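Local atomic coordinates of putative phosphosugar isomerase (Clostridium difficile, PDB entry 3G68), a protein that probably acts on phosphorylated sugars as an isomerase of the double-SIS-domain family, related to the isomerase part of glutamine-fructose-6-phosphate transaminase. Residues N284-G289 / N295-K300; Q196-N201 / I318-G323; I301-N306 / F312-P317; R212-S217 / E244-G249; Y7-P12 / A189-S194. All blocks are in the same frame, centred on the assembly; numbering follows the deposited sequence.

Interaction 1 (N284-G289 / N295-K300)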
# COMPACT_ATOMS: atom_id res chain seq x y z
N ASN B 284 57.71 -9.09 11.86
CA ASN B 284 57.06 -7.81 11.61
C ASN B 284 56.71 -7.54 10.16
O ASN B 284 57.00 -6.45 9.64
CB ASN B 284 57.98 -6.70 12.16
CG ASN B 284 58.43 -6.99 13.56
OD1 ASN B 284 57.61 -7.29 14.43
ND2 ASN B 284 59.74 -6.96 13.79
N VAL B 285 56.08 -8.53 9.50
CA VAL B 285 55.61 -8.37 8.11
C VAL B 285 54.07 -8.17 8.14
O VAL B 285 53.32 -8.98 8.70
CB VAL B 285 56.01 -9.53 7.18
CG1 VAL B 285 55.50 -9.20 5.75
CG2 VAL B 285 57.55 -9.74 7.17
N PHE B 286 53.60 -7.07 7.56
CA PHE B 286 52.16 -6.70 7.55
C PHE B 286 51.75 -6.52 6.10
O PHE B 286 52.29 -5.66 5.42
CB PHE B 286 51.92 -5.38 8.31
CG PHE B 286 52.44 -5.38 9.72
CD1 PHE B 286 51.62 -5.77 10.78
CD2 PHE B 286 53.73 -4.97 10.00
CE1 PHE B 286 52.09 -5.78 12.07
CE2 PHE B 286 54.21 -4.99 11.32
CZ PHE B 286 53.39 -5.39 12.33
N ALA B 287 50.81 -7.34 5.62
CA ALA B 287 50.32 -7.23 4.24
C ALA B 287 48.97 -6.55 4.21
O ALA B 287 48.12 -6.83 5.01
CB ALA B 287 50.25 -8.60 3.58
N ILE B 288 48.80 -5.63 3.27
CA ILE B 288 47.59 -4.84 3.12
C ILE B 288 47.05 -5.04 1.69
O ILE B 288 47.77 -4.81 0.71
CB ILE B 288 47.89 -3.33 3.34
CG1 ILE B 288 48.45 -3.08 4.76
CG2 ILE B 288 46.66 -2.53 3.03
CD1 ILE B 288 48.96 -1.66 5.04
N GLY B 289 45.78 -5.45 1.59
CA GLY B 289 45.15 -5.62 0.30
C GLY B 289 43.80 -6.30 0.28
O GLY B 289 43.25 -6.68 1.32
N ASN B 295 45.49 -13.32 9.00
CA ASN B 295 46.50 -13.19 10.03
C ASN B 295 46.19 -11.88 10.69
O ASN B 295 45.73 -10.96 10.02
CB ASN B 295 47.89 -13.21 9.40
CG ASN B 295 49.01 -13.22 10.44
OD1 ASN B 295 49.17 -12.29 11.24
ND2 ASN B 295 49.83 -14.27 10.40
N ASP B 296 46.39 -11.78 11.99
CA ASP B 296 46.16 -10.53 12.70
C ASP B 296 46.96 -9.36 12.14
O ASP B 296 46.54 -8.21 12.20
CB ASP B 296 46.51 -10.67 14.18
CG ASP B 296 45.43 -11.37 14.98
OD1 ASP B 296 44.42 -11.82 14.41
OD2 ASP B 296 45.62 -11.44 16.22
N LYS B 297 48.15 -9.67 11.63
CA LYS B 297 49.03 -8.68 11.07
C LYS B 297 48.56 -8.12 9.74
O LYS B 297 49.06 -7.07 9.33
CB LYS B 297 50.45 -9.26 10.91
CG LYS B 297 51.15 -9.55 12.22
CD LYS B 297 52.58 -10.08 12.04
CE LYS B 297 52.60 -11.56 11.66
NZ LYS B 297 53.99 -12.05 11.76
N ASN B 298 47.69 -8.84 9.02
CA ASN B 298 47.22 -8.41 7.71
C ASN B 298 45.93 -7.58 7.76
O ASN B 298 45.12 -7.74 8.67
CB ASN B 298 47.04 -9.62 6.78
CG ASN B 298 48.36 -10.34 6.53
OD1 ASN B 298 49.43 -9.77 6.74
ND2 ASN B 298 48.28 -11.58 6.05
N LEU B 299 45.80 -6.66 6.80
CA LEU B 299 44.65 -5.77 6.69
C LEU B 299 43.98 -6.04 5.35
O LEU B 299 44.51 -5.66 4.30
CB LEU B 299 45.05 -4.30 6.77
CG LEU B 299 43.94 -3.25 6.50
CD1 LEU B 299 42.73 -3.44 7.44
CD2 LEU B 299 44.51 -1.84 6.63
N LYS B 300 42.80 -6.67 5.40
CA LYS B 300 42.02 -6.94 4.21
C LYS B 300 41.07 -5.77 3.97
O LYS B 300 40.20 -5.49 4.80
CB LYS B 300 41.23 -8.22 4.39
CG LYS B 300 40.55 -8.72 3.14
CD LYS B 300 39.92 -10.10 3.42
CE LYS B 300 39.41 -10.77 2.15
NZ LYS B 300 39.07 -12.23 2.38
O HOH W 1 56.29 -11.85 9.76
O HOH W 2 51.93 -10.95 7.29
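The Phe286 ring takes the carbonyl O of Lys297 at its edge, in the ring plane and 3.2 Å from CD1, while the Lys297 chain crosses it at about a right angle and rests CB 3.7 Å from the same CD1. Phe261 on the neighbouring strand meets this ring with its plane turned by about 25°. The second flat group is the amide of Asn298. Its CG lies beside its own backbone N, which brings OD1 back to the strand, where Ala287 N donates to it over 3.0 Å from well above the carbonyl plane. This side-chain oxygen stands in for a backbone acceptor before regular pairing begins; a water donates to both Asn298 OD1 and Val285 O, linking the two where the strands are not yet paired. The third amide, Asn295, accepts from Lys297 N on an in-plane lone pair, an Asx turn that helps shape the type I turn leading into the strand. Beyond Asn298 the backbones run parallel: Leu299 N gives to Ala287 O at 2.9 Å, and Gly289 N to Leu299 O at 3.0 Å. Lys297, bent in mid-chain, passes CD 3.6 Å from Val285 O and bonds through NZ to Glu283 O. Short strand 299-300 thereby closes one edge, within the chain, of the five-stranded parallel sheet of order 2-1-3-4-5 in the second SIS domain, a three-layer alpha/beta fold.

Interaction 2 (Q196-N201 / I318-G323)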
# COMPACT_ATOMS: atom_id res chain seq x y z
N GLN B 196 40.98 -0.51 13.34
CA GLN B 196 40.88 -1.79 14.03
C GLN B 196 42.19 -2.59 13.89
O GLN B 196 42.69 -3.15 14.85
CB GLN B 196 39.71 -2.60 13.45
CG GLN B 196 38.33 -2.00 13.69
CD GLN B 196 37.22 -2.72 12.90
OE1 GLN B 196 37.31 -3.94 12.62
NE2 GLN B 196 36.19 -1.97 12.52
N TRP B 197 42.74 -2.61 12.69
CA TRP B 197 44.03 -3.28 12.42
C TRP B 197 45.20 -2.68 13.25
O TRP B 197 46.02 -3.45 13.79
CB TRP B 197 44.29 -3.28 10.92
CG TRP B 197 45.67 -3.57 10.42
CD1 TRP B 197 46.26 -4.81 10.23
CD2 TRP B 197 46.59 -2.62 9.91
NE1 TRP B 197 47.52 -4.66 9.68
CE2 TRP B 197 47.74 -3.32 9.47
CE3 TRP B 197 46.58 -1.21 9.84
CZ2 TRP B 197 48.84 -2.67 8.93
CZ3 TRP B 197 47.68 -0.57 9.31
CH2 TRP B 197 48.81 -1.30 8.88
N ILE B 198 45.26 -1.36 13.35
CA ILE B 198 46.27 -0.68 14.15
C ILE B 198 46.17 -1.10 15.63
O ILE B 198 47.18 -1.42 16.24
CB ILE B 198 46.18 0.84 14.02
CG1 ILE B 198 46.60 1.28 12.63
CG2 ILE B 198 47.08 1.52 15.04
CD1 ILE B 198 46.24 2.75 12.25
N GLU B 199 44.94 -1.10 16.16
CA GLU B 199 44.67 -1.45 17.53
C GLU B 199 45.08 -2.90 17.80
O GLU B 199 45.71 -3.19 18.81
CB GLU B 199 43.17 -1.22 17.82
CG GLU B 199 42.73 -1.50 19.23
CD GLU B 199 43.39 -0.63 20.27
OE1 GLU B 199 43.68 0.56 20.02
OE2 GLU B 199 43.57 -1.15 21.39
N ARG B 200 44.78 -3.78 16.85
CA ARG B 200 45.14 -5.18 16.96
C ARG B 200 46.69 -5.41 16.95
O ARG B 200 47.21 -6.36 17.55
CB ARG B 200 44.51 -5.90 15.76
CG ARG B 200 44.56 -7.37 15.78
CD ARG B 200 43.60 -7.98 14.76
NE ARG B 200 43.86 -7.69 13.34
CZ ARG B 200 43.09 -6.99 12.50
NH1 ARG B 200 41.93 -6.47 12.85
NH2 ARG B 200 43.50 -6.84 11.24
N ASN B 201 47.40 -4.58 16.20
CA ASN B 201 48.87 -4.67 16.05
C ASN B 201 49.63 -3.58 16.78
O ASN B 201 50.81 -3.33 16.47
CB ASN B 201 49.18 -4.60 14.54
CG ASN B 201 48.71 -5.83 13.83
OD1 ASN B 201 49.26 -6.91 14.04
ND2 ASN B 201 47.66 -5.71 13.03
N ILE B 318 48.40 3.56 6.42
CA ILE B 318 49.73 3.99 6.77
C ILE B 318 49.66 5.42 7.31
O ILE B 318 50.29 5.71 8.32
CB ILE B 318 50.74 3.91 5.58
CG1 ILE B 318 50.83 2.49 5.02
CG2 ILE B 318 52.12 4.34 6.07
CD1 ILE B 318 51.27 1.51 6.03
N GLN B 319 48.91 6.30 6.65
CA GLN B 319 48.70 7.65 7.19
C GLN B 319 48.05 7.61 8.54
O GLN B 319 48.36 8.45 9.39
CB GLN B 319 47.84 8.48 6.24
CG GLN B 319 48.54 8.82 4.95
CD GLN B 319 47.56 9.18 3.87
OE1 GLN B 319 46.44 8.65 3.82
NE2 GLN B 319 47.97 10.09 2.98
N LEU B 320 47.13 6.66 8.79
CA LEU B 320 46.51 6.57 10.10
C LEU B 320 47.52 6.16 11.16
O LEU B 320 47.44 6.64 12.31
CB LEU B 320 45.24 5.70 10.13
CG LEU B 320 44.45 5.73 11.43
CD1 LEU B 320 44.07 7.18 11.86
CD2 LEU B 320 43.20 4.89 11.26
N ILE B 321 48.46 5.29 10.79
CA ILE B 321 49.56 4.93 11.68
C ILE B 321 50.33 6.19 12.06
O ILE B 321 50.65 6.36 13.22
CB ILE B 321 50.53 3.89 11.08
CG1 ILE B 321 49.90 2.51 11.09
CG2 ILE B 321 51.84 3.84 11.91
CD1 ILE B 321 50.69 1.42 10.29
N CYS B 322 50.56 7.08 11.08
CA CYS B 322 51.27 8.34 11.33
C CYS B 322 50.55 9.23 12.34
O CYS B 322 51.20 9.94 13.10
CB CYS B 322 51.54 9.11 10.04
SG CYS B 322 52.59 8.23 8.85
N GLY B 323 49.22 9.22 12.32
CA GLY B 323 48.45 10.01 13.25
C GLY B 323 48.39 9.40 14.64
O GLY B 323 48.47 10.13 15.64
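Ile198 and Ile321 meet between two helices and overlap obliquely, their CG1 atoms 3.8 Å apart. The Ile198 chain extends from its helix with chi1 at -69° and sets CD1 between Leu320 and Ile321. There CD1 stands 3.6 Å from Leu320 CG and 3.7 Å from Ile321 N, pressed against the helix backbone as well as its side chains. Leu320 offers CB, CG and CD2 together, forming a shallow wall beside that methyl. Ile321 turns its own tip the other way along the interface: CD1 meets the six-membered part of the Trp197 indole, 3.6 Å from CH2 and 3.7 Å from CZ3, in an oblique approach. Trp197 has CG anti to the backbone N, which swings the indole along the helix flank toward the sheet. Its orientation is fixed at the other end, where NE1 donates to Lys297 O. Trp197 O accepts from both Asn201 N and Asn201 ND2, one turn later, which come from opposite faces of the carbonyl plane, so the helix ends on a doubly held oxygen. The axes of segments 196-200 and 318-323 cross at -56°, 10.5 Å apart at closest approach. Helix 187-200 and helix 316-324 thus cross at a wide angle against the sheet, with Trp197 on Phe286 and Ile288 of strand 284-289, while Ile318 and Ile321 lean on Leu230 of helix 220-234.

Interaction 3 (I301-N306 / F312-P317). With EDO (1,2-ethanediol), chain I.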
# COMPACT_ATOMS: atom_id res chain seq x y z
N ILE B 301 41.29 -5.05 2.88
CA ILE B 301 40.41 -3.92 2.52
C ILE B 301 39.98 -4.06 1.08
O ILE B 301 40.79 -4.35 0.21
CB ILE B 301 41.02 -2.52 2.82
CG1 ILE B 301 42.48 -2.45 2.34
CG2 ILE B 301 40.87 -2.20 4.35
CD1 ILE B 301 43.15 -1.13 2.62
N ASP B 302 38.69 -3.86 0.83
CA ASP B 302 38.14 -4.04 -0.49
C ASP B 302 38.20 -2.73 -1.29
O ASP B 302 37.26 -1.91 -1.25
CB ASP B 302 36.71 -4.59 -0.43
CG ASP B 302 36.12 -4.82 -1.80
OD1 ASP B 302 36.91 -5.01 -2.76
OD2 ASP B 302 34.88 -4.80 -1.90
N ILE B 303 39.32 -2.60 -1.99
CA ILE B 303 39.70 -1.44 -2.80
C ILE B 303 39.43 -1.81 -4.26
O ILE B 303 39.58 -2.99 -4.62
CB ILE B 303 41.24 -1.16 -2.60
CG1 ILE B 303 41.51 -0.73 -1.16
CG2 ILE B 303 41.79 -0.08 -3.54
CD1 ILE B 303 42.97 -0.53 -0.84
N THR B 304 39.04 -0.83 -5.08
CA THR B 304 38.83 -1.06 -6.52
C THR B 304 40.01 -1.74 -7.18
O THR B 304 41.16 -1.57 -6.78
CB THR B 304 38.62 0.23 -7.33
OG1 THR B 304 38.49 -0.12 -8.72
CG2 THR B 304 39.82 1.22 -7.18
N ASP B 305 39.70 -2.45 -8.26
CA ASP B 305 40.66 -3.16 -9.07
C ASP B 305 41.38 -2.17 -10.02
O ASP B 305 42.46 -2.48 -10.57
CB ASP B 305 39.89 -4.23 -9.91
CG ASP B 305 40.65 -5.52 -10.06
OD1 ASP B 305 41.16 -6.02 -9.03
OD2 ASP B 305 40.69 -6.07 -11.19
N ASN B 306 40.78 -0.98 -10.20
CA ASN B 306 41.31 0.06 -11.07
C ASN B 306 42.71 0.49 -10.62
O ASN B 306 42.87 1.03 -9.51
CB ASN B 306 40.34 1.25 -11.13
CG ASN B 306 40.78 2.32 -12.11
OD1 ASN B 306 41.79 3.00 -11.91
ND2 ASN B 306 39.99 2.49 -13.18
N PHE B 312 43.24 6.49 -4.16
CA PHE B 312 42.44 7.19 -3.14
C PHE B 312 42.12 6.40 -1.90
O PHE B 312 41.41 6.91 -1.04
CB PHE B 312 41.16 7.76 -3.78
CG PHE B 312 41.47 8.74 -4.83
CD1 PHE B 312 42.14 9.92 -4.50
CD2 PHE B 312 41.19 8.47 -6.17
CE1 PHE B 312 42.49 10.83 -5.51
CE2 PHE B 312 41.53 9.39 -7.15
CZ PHE B 312 42.17 10.57 -6.82
N ASN B 313 42.59 5.15 -1.84
CA ASN B 313 42.39 4.33 -0.67
C ASN B 313 43.61 3.63 -0.10
O ASN B 313 43.64 3.40 1.10
CB ASN B 313 41.42 3.18 -0.99
CG ASN B 313 40.04 3.64 -1.46
OD1 ASN B 313 39.39 2.88 -2.16
ND2 ASN B 313 39.59 4.84 -1.07
N PHE B 314 44.61 3.29 -0.92
CA PHE B 314 45.63 2.32 -0.47
C PHE B 314 46.46 2.67 0.75
O PHE B 314 46.69 1.80 1.61
CB PHE B 314 46.57 1.87 -1.60
CG PHE B 314 46.65 0.40 -1.73
CD1 PHE B 314 47.17 -0.37 -0.70
CD2 PHE B 314 46.13 -0.24 -2.86
CE1 PHE B 314 47.22 -1.78 -0.83
CE2 PHE B 314 46.14 -1.60 -2.97
CZ PHE B 314 46.68 -2.38 -1.95
N ILE B 315 46.92 3.91 0.85
CA ILE B 315 47.80 4.29 1.94
C ILE B 315 47.09 4.90 3.16
O ILE B 315 47.76 5.28 4.13
CB ILE B 315 49.01 5.15 1.49
CG1 ILE B 315 48.62 6.52 0.98
CG2 ILE B 315 49.83 4.42 0.43
CD1 ILE B 315 49.86 7.42 0.82
N VAL B 316 45.76 4.96 3.14
CA VAL B 316 44.98 5.41 4.32
C VAL B 316 45.49 4.76 5.62
O VAL B 316 45.73 5.47 6.60
CB VAL B 316 43.45 5.21 4.12
CG1 VAL B 316 42.65 5.41 5.41
CG2 VAL B 316 42.96 6.17 3.10
N PRO B 317 45.63 3.41 5.65
CA PRO B 317 46.16 2.76 6.87
C PRO B 317 47.50 3.25 7.36
O PRO B 317 47.71 3.36 8.56
CB PRO B 317 46.22 1.27 6.48
CG PRO B 317 45.93 1.23 5.04
CD PRO B 317 45.17 2.40 4.68
C1 EDO I . 36.52 -1.55 3.01
O1 EDO I . 37.05 -2.82 2.59
C2 EDO I . 36.13 -0.72 1.80
O2 EDO I . 35.52 -1.52 0.77
O HOH W 3 38.38 1.52 -4.21
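Segment 301-306 runs on from the edge strand without regular structure and ends in an ST turn, Thr304 OG1 accepting from Asn306 N. Opposite Ile303, segment 312-317 folds into a type I turn from Asn313 to Val316 that leads into helix 316-324. Ile303 fills the angle between them. Its CG1 slides past Asn313 CB at 3.9 Å, and CD1 sits over one face of the Phe314 ring, 3.9 Å from the centroid and 14° off the normal, shifted toward the CD2 side. Nearby, Ile301 CD1 approaches Pro317 CG more loosely, at 4.4 Å. A water bridges the polar rims, accepting from Thr304 N and donating to Asn313 OD1, while Asn313 ND2 bonds to Ala183 O. A 1,2-ethanediol, probably from the crystallisation liquor, accepts from Asp302 N and donates to Asp302 O. The contact packs the two ends of the strand-to-helix connection that follows the last strand of the second SIS domain's alpha/beta fold.

Interaction 4 (R212-S217 / E244-G249)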
# COMPACT_ATOMS: atom_id res chain seq x y z
N ARG B 212 60.34 -0.67 6.07
CA ARG B 212 60.42 -0.63 4.63
C ARG B 212 59.01 -0.94 4.10
O ARG B 212 58.30 -1.72 4.70
CB ARG B 212 61.46 -1.62 4.09
CG ARG B 212 62.86 -1.18 4.42
CD ARG B 212 63.87 -2.06 3.71
NE ARG B 212 65.22 -1.66 4.04
CZ ARG B 212 65.88 -2.07 5.11
NH1 ARG B 212 65.35 -2.95 5.97
NH2 ARG B 212 67.11 -1.62 5.32
N ILE B 213 58.58 -0.24 3.06
CA ILE B 213 57.27 -0.48 2.44
C ILE B 213 57.59 -1.02 1.04
O ILE B 213 58.45 -0.47 0.35
CB ILE B 213 56.41 0.80 2.32
CG1 ILE B 213 56.25 1.46 3.68
CG2 ILE B 213 55.03 0.47 1.71
CD1 ILE B 213 55.53 2.83 3.61
N ILE B 214 56.92 -2.10 0.65
CA ILE B 214 57.08 -2.69 -0.68
C ILE B 214 55.73 -2.56 -1.39
O ILE B 214 54.72 -3.06 -0.87
CB ILE B 214 57.50 -4.16 -0.63
CG1 ILE B 214 58.73 -4.35 0.27
CG2 ILE B 214 57.73 -4.71 -2.04
CD1 ILE B 214 59.16 -5.77 0.41
N GLY B 215 55.72 -1.85 -2.52
CA GLY B 215 54.50 -1.62 -3.31
C GLY B 215 54.61 -2.09 -4.76
O GLY B 215 55.69 -2.42 -5.24
N HIS B 216 53.47 -2.13 -5.44
CA HIS B 216 53.41 -2.41 -6.86
C HIS B 216 53.72 -1.09 -7.62
O HIS B 216 53.46 -0.01 -7.09
CB HIS B 216 52.02 -2.92 -7.26
CG HIS B 216 51.91 -3.34 -8.70
ND1 HIS B 216 51.57 -2.47 -9.69
CD2 HIS B 216 52.14 -4.53 -9.30
CE1 HIS B 216 51.55 -3.10 -10.85
NE2 HIS B 216 51.90 -4.35 -10.64
N SER B 217 54.22 -1.19 -8.86
CA SER B 217 54.52 0.01 -9.65
C SER B 217 53.33 0.98 -9.82
O SER B 217 53.52 2.19 -9.90
CB SER B 217 55.08 -0.35 -11.04
OG SER B 217 54.26 -1.28 -11.73
N GLU B 244 59.89 -5.19 -7.66
CA GLU B 244 61.08 -5.62 -8.39
C GLU B 244 62.38 -5.02 -7.87
O GLU B 244 63.36 -5.76 -7.73
CB GLU B 244 60.97 -5.38 -9.89
CG GLU B 244 60.56 -6.61 -10.67
CD GLU B 244 61.63 -7.66 -10.69
OE1 GLU B 244 61.25 -8.84 -10.70
OE2 GLU B 244 62.84 -7.34 -10.65
N GLU B 245 62.39 -3.71 -7.60
CA GLU B 245 63.61 -3.06 -7.11
C GLU B 245 64.03 -3.59 -5.74
O GLU B 245 65.23 -3.72 -5.47
CB GLU B 245 63.54 -1.53 -7.11
CG GLU B 245 62.55 -0.91 -6.15
CD GLU B 245 62.87 0.52 -5.74
OE1 GLU B 245 64.03 0.79 -5.34
OE2 GLU B 245 61.93 1.34 -5.75
N PHE B 246 63.06 -3.96 -4.90
CA PHE B 246 63.39 -4.54 -3.61
C PHE B 246 64.18 -5.85 -3.81
O PHE B 246 65.11 -6.14 -3.08
CB PHE B 246 62.13 -4.82 -2.80
CG PHE B 246 62.40 -5.39 -1.45
CD1 PHE B 246 62.50 -6.76 -1.27
CD2 PHE B 246 62.53 -4.55 -0.34
CE1 PHE B 246 62.72 -7.29 -0.02
CE2 PHE B 246 62.77 -5.05 0.93
CZ PHE B 246 62.85 -6.43 1.10
N ILE B 247 63.82 -6.61 -4.82
CA ILE B 247 64.52 -7.86 -5.13
C ILE B 247 65.98 -7.59 -5.51
O ILE B 247 66.85 -8.39 -5.22
CB ILE B 247 63.79 -8.66 -6.27
CG1 ILE B 247 62.37 -9.02 -5.83
CG2 ILE B 247 64.54 -9.95 -6.62
CD1 ILE B 247 61.52 -9.61 -6.95
N HIS B 248 66.24 -6.45 -6.13
CA HIS B 248 67.60 -6.09 -6.52
C HIS B 248 68.45 -5.54 -5.35
O HIS B 248 68.86 -4.38 -5.36
CB HIS B 248 67.57 -5.14 -7.71
CG HIS B 248 67.26 -5.82 -9.01
ND1 HIS B 248 68.24 -6.19 -9.90
CD2 HIS B 248 66.08 -6.22 -9.54
CE1 HIS B 248 67.67 -6.78 -10.94
NE2 HIS B 248 66.37 -6.81 -10.75
N GLY B 249 68.63 -6.40 -4.34
CA GLY B 249 69.57 -6.18 -3.25
C GLY B 249 69.08 -5.73 -1.90
O GLY B 249 69.83 -5.84 -0.93
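Ile214 CB points from its strand toward helix 243-250 and the ring of Phe246. From there CG1 passes above the ring's near side, 3.9 Å from Phe246 CD2 and 4.2 Å from Phe246 CE2. The extended second torsion (178°) then carries CD1 over the middle of the ring: it stands 3.5 Å from the centroid, 5° off the normal, with all six carbons of Phe246 at nearly equal range. This is a CH-pi contact, the methyl seated over the centre of the aromatic face. With chi1 at -179° the Phe246 ring leaves the helix toward the sheet and stands at about a right angle to the isoleucine chain. Two residues earlier, on the same side of the strand, Arg212 brings CD to the ring's edge, 4.2 Å from Phe246 CE2. The intervening Ile213 faces the other way, onto helix 220-234. Further apolar cover comes from helix 271-279, with Leu278 against Ile214 and Met274 against Phe246. The run Glu245 to Gly249, Glu-Phe-Ile-His-Gly, resembles a Glu-x-x-His-Gly sequence of the related glutamine-fructose-6-phosphate transaminase isomerase domains. Structurally, the contact is helix-on-sheet packing: strand 210-215, flanked by strands 238-242 and 258-264 in a parallel sheet with helices on both faces, is covered here by the short helix after strand 238-242, in the layered alpha/beta fold of an SIS domain.

Interaction 5 (Y7-P12 / A189-S194). With EDO (1,2-ethanediol), chain E.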
# COMPACT_ATOMS: atom_id res chain seq x y z
N TYR B 7 42.08 15.90 9.46
CA TYR B 7 42.33 16.24 8.07
C TYR B 7 42.07 15.07 7.15
O TYR B 7 41.54 15.31 6.06
CB TYR B 7 43.72 16.82 7.86
CG TYR B 7 43.94 18.17 8.51
CD1 TYR B 7 43.07 19.24 8.25
CD2 TYR B 7 45.05 18.42 9.32
CE1 TYR B 7 43.28 20.49 8.82
CE2 TYR B 7 45.27 19.68 9.89
CZ TYR B 7 44.38 20.70 9.64
OH TYR B 7 44.58 21.94 10.17
N MSE B 8 42.43 13.84 7.55
CA MSE B 8 42.10 12.63 6.74
C MSE B 8 40.57 12.49 6.58
O MSE B 8 40.06 12.39 5.47
CB MSE B 8 42.67 11.35 7.34
CG MSE B 8 44.16 11.26 7.22
SE MSE B 8 44.82 9.72 8.16
CE MSE B 8 44.04 8.38 6.74
N LEU B 9 39.85 12.54 7.69
CA LEU B 9 38.38 12.43 7.68
C LEU B 9 37.66 13.52 6.86
O LEU B 9 36.59 13.25 6.29
CB LEU B 9 37.83 12.32 9.11
CG LEU B 9 38.23 11.03 9.82
CD1 LEU B 9 37.77 11.04 11.28
CD2 LEU B 9 37.70 9.80 9.13
N GLU B 10 38.27 14.72 6.76
CA GLU B 10 37.74 15.84 5.93
C GLU B 10 37.92 15.60 4.42
O GLU B 10 37.25 16.23 3.58
CB GLU B 10 38.55 17.11 6.26
CG GLU B 10 37.96 18.38 5.78
CD GLU B 10 38.84 19.59 6.01
OE1 GLU B 10 38.43 20.67 5.55
OE2 GLU B 10 39.92 19.51 6.62
N THR B 11 38.87 14.73 4.07
CA THR B 11 39.30 14.53 2.69
C THR B 11 38.16 14.19 1.68
O THR B 11 38.04 14.88 0.68
CB THR B 11 40.56 13.62 2.61
OG1 THR B 11 41.58 14.19 3.44
CG2 THR B 11 41.08 13.55 1.18
N PRO B 12 37.31 13.16 1.94
CA PRO B 12 36.22 12.95 0.98
C PRO B 12 35.32 14.19 0.68
O PRO B 12 35.04 14.45 -0.50
CB PRO B 12 35.44 11.78 1.59
CG PRO B 12 36.50 11.03 2.37
CD PRO B 12 37.28 12.15 3.01
N ALA B 189 35.17 3.73 5.00
CA ALA B 189 35.16 2.29 5.33
C ALA B 189 36.60 1.75 5.53
O ALA B 189 36.88 0.99 6.49
CB ALA B 189 34.42 1.49 4.26
N VAL B 190 37.50 2.17 4.64
CA VAL B 190 38.93 1.77 4.75
C VAL B 190 39.56 2.33 6.05
O VAL B 190 40.31 1.64 6.74
CB VAL B 190 39.72 2.15 3.46
CG1 VAL B 190 41.26 1.99 3.67
CG2 VAL B 190 39.20 1.33 2.27
N TYR B 191 39.25 3.58 6.39
CA TYR B 191 39.73 4.22 7.61
C TYR B 191 39.30 3.41 8.86
O TYR B 191 40.11 3.11 9.75
CB TYR B 191 39.20 5.66 7.66
CG TYR B 191 39.71 6.50 8.79
CD1 TYR B 191 39.18 6.38 10.06
CD2 TYR B 191 40.69 7.47 8.58
CE1 TYR B 191 39.64 7.16 11.09
CE2 TYR B 191 41.16 8.25 9.61
CZ TYR B 191 40.63 8.08 10.86
OH TYR B 191 41.06 8.80 11.93
N LYS B 192 38.02 3.05 8.92
CA LYS B 192 37.49 2.26 10.02
C LYS B 192 38.20 0.92 10.17
O LYS B 192 38.58 0.55 11.27
CB LYS B 192 36.00 2.02 9.82
CG LYS B 192 35.13 3.26 10.04
CD LYS B 192 33.70 2.92 9.58
CE LYS B 192 32.70 4.01 9.83
NZ LYS B 192 31.35 3.63 9.31
N LEU B 193 38.39 0.20 9.07
CA LEU B 193 39.10 -1.09 9.14
C LEU B 193 40.58 -0.88 9.53
O LEU B 193 41.14 -1.64 10.32
CB LEU B 193 38.98 -1.82 7.84
CG LEU B 193 37.58 -2.34 7.48
CD1 LEU B 193 37.54 -2.69 6.01
CD2 LEU B 193 37.27 -3.55 8.38
N SER B 194 41.18 0.18 8.99
CA SER B 194 42.56 0.54 9.37
C SER B 194 42.72 0.74 10.88
O SER B 194 43.66 0.22 11.49
CB SER B 194 43.00 1.78 8.62
OG SER B 194 43.01 1.54 7.22
C1 EDO E . 29.19 6.33 10.09
O1 EDO E . 29.11 4.94 10.45
C2 EDO E . 28.90 6.43 8.61
O2 EDO E . 29.98 5.94 7.80
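With chi1 at -174°, Tyr191 swings its ring out from helix 187-200 toward helix 4-20, where Leu9 and Met8 reach it from two directions. Leu9 CD2 stands over the middle of one ring face, 3.6 Å from the centroid and 1° off the normal, the leucine chain roughly perpendicular to the tyrosine. Leu9 CD1 lies 4.0 Å from Tyr191 OH. Met8, a selenomethionine, bends at its last torsion (72°) and brings CE to the ring's edge, 3.9 Å from Tyr191 CD2. Farther along, Lys192 NZ donates to both oxygens of a 1,2-ethanediol, probably from the crystallisation liquor, which also bonds to Thr3 and Asp6 of the second subunit; Ala189 packs on Gly1 of that subunit. What joins the two helices is therefore apolar: a CH-pi contact over one face, only weakly directional, and a methyl at the edge, interactions that rest mainly on dispersion and close fit against a buried ring and use no charged group.

From the N terminus, interaction 5 closes the first and longest loop, bringing helix 187-200 back to helix 4-20. Interaction 2 opens just afterwards on the same helix and closes on helix 316-324, and inside it lie, in series and without crossing, interaction 4 (212-249), interaction 1 (284-300) and interaction 3 (301-317). Interactions 1 and 4 lie on the same parallel sheet but do not touch, their centres about 17 Å apart. Interactions 1, 2, 3 and 5 touch one another, with Trp197, Ser194, Leu299 and Pro317 among the shared neighbours, so helices 4-20, 187-200 and 316-324 join the sheet's last strands in one continuous packed region.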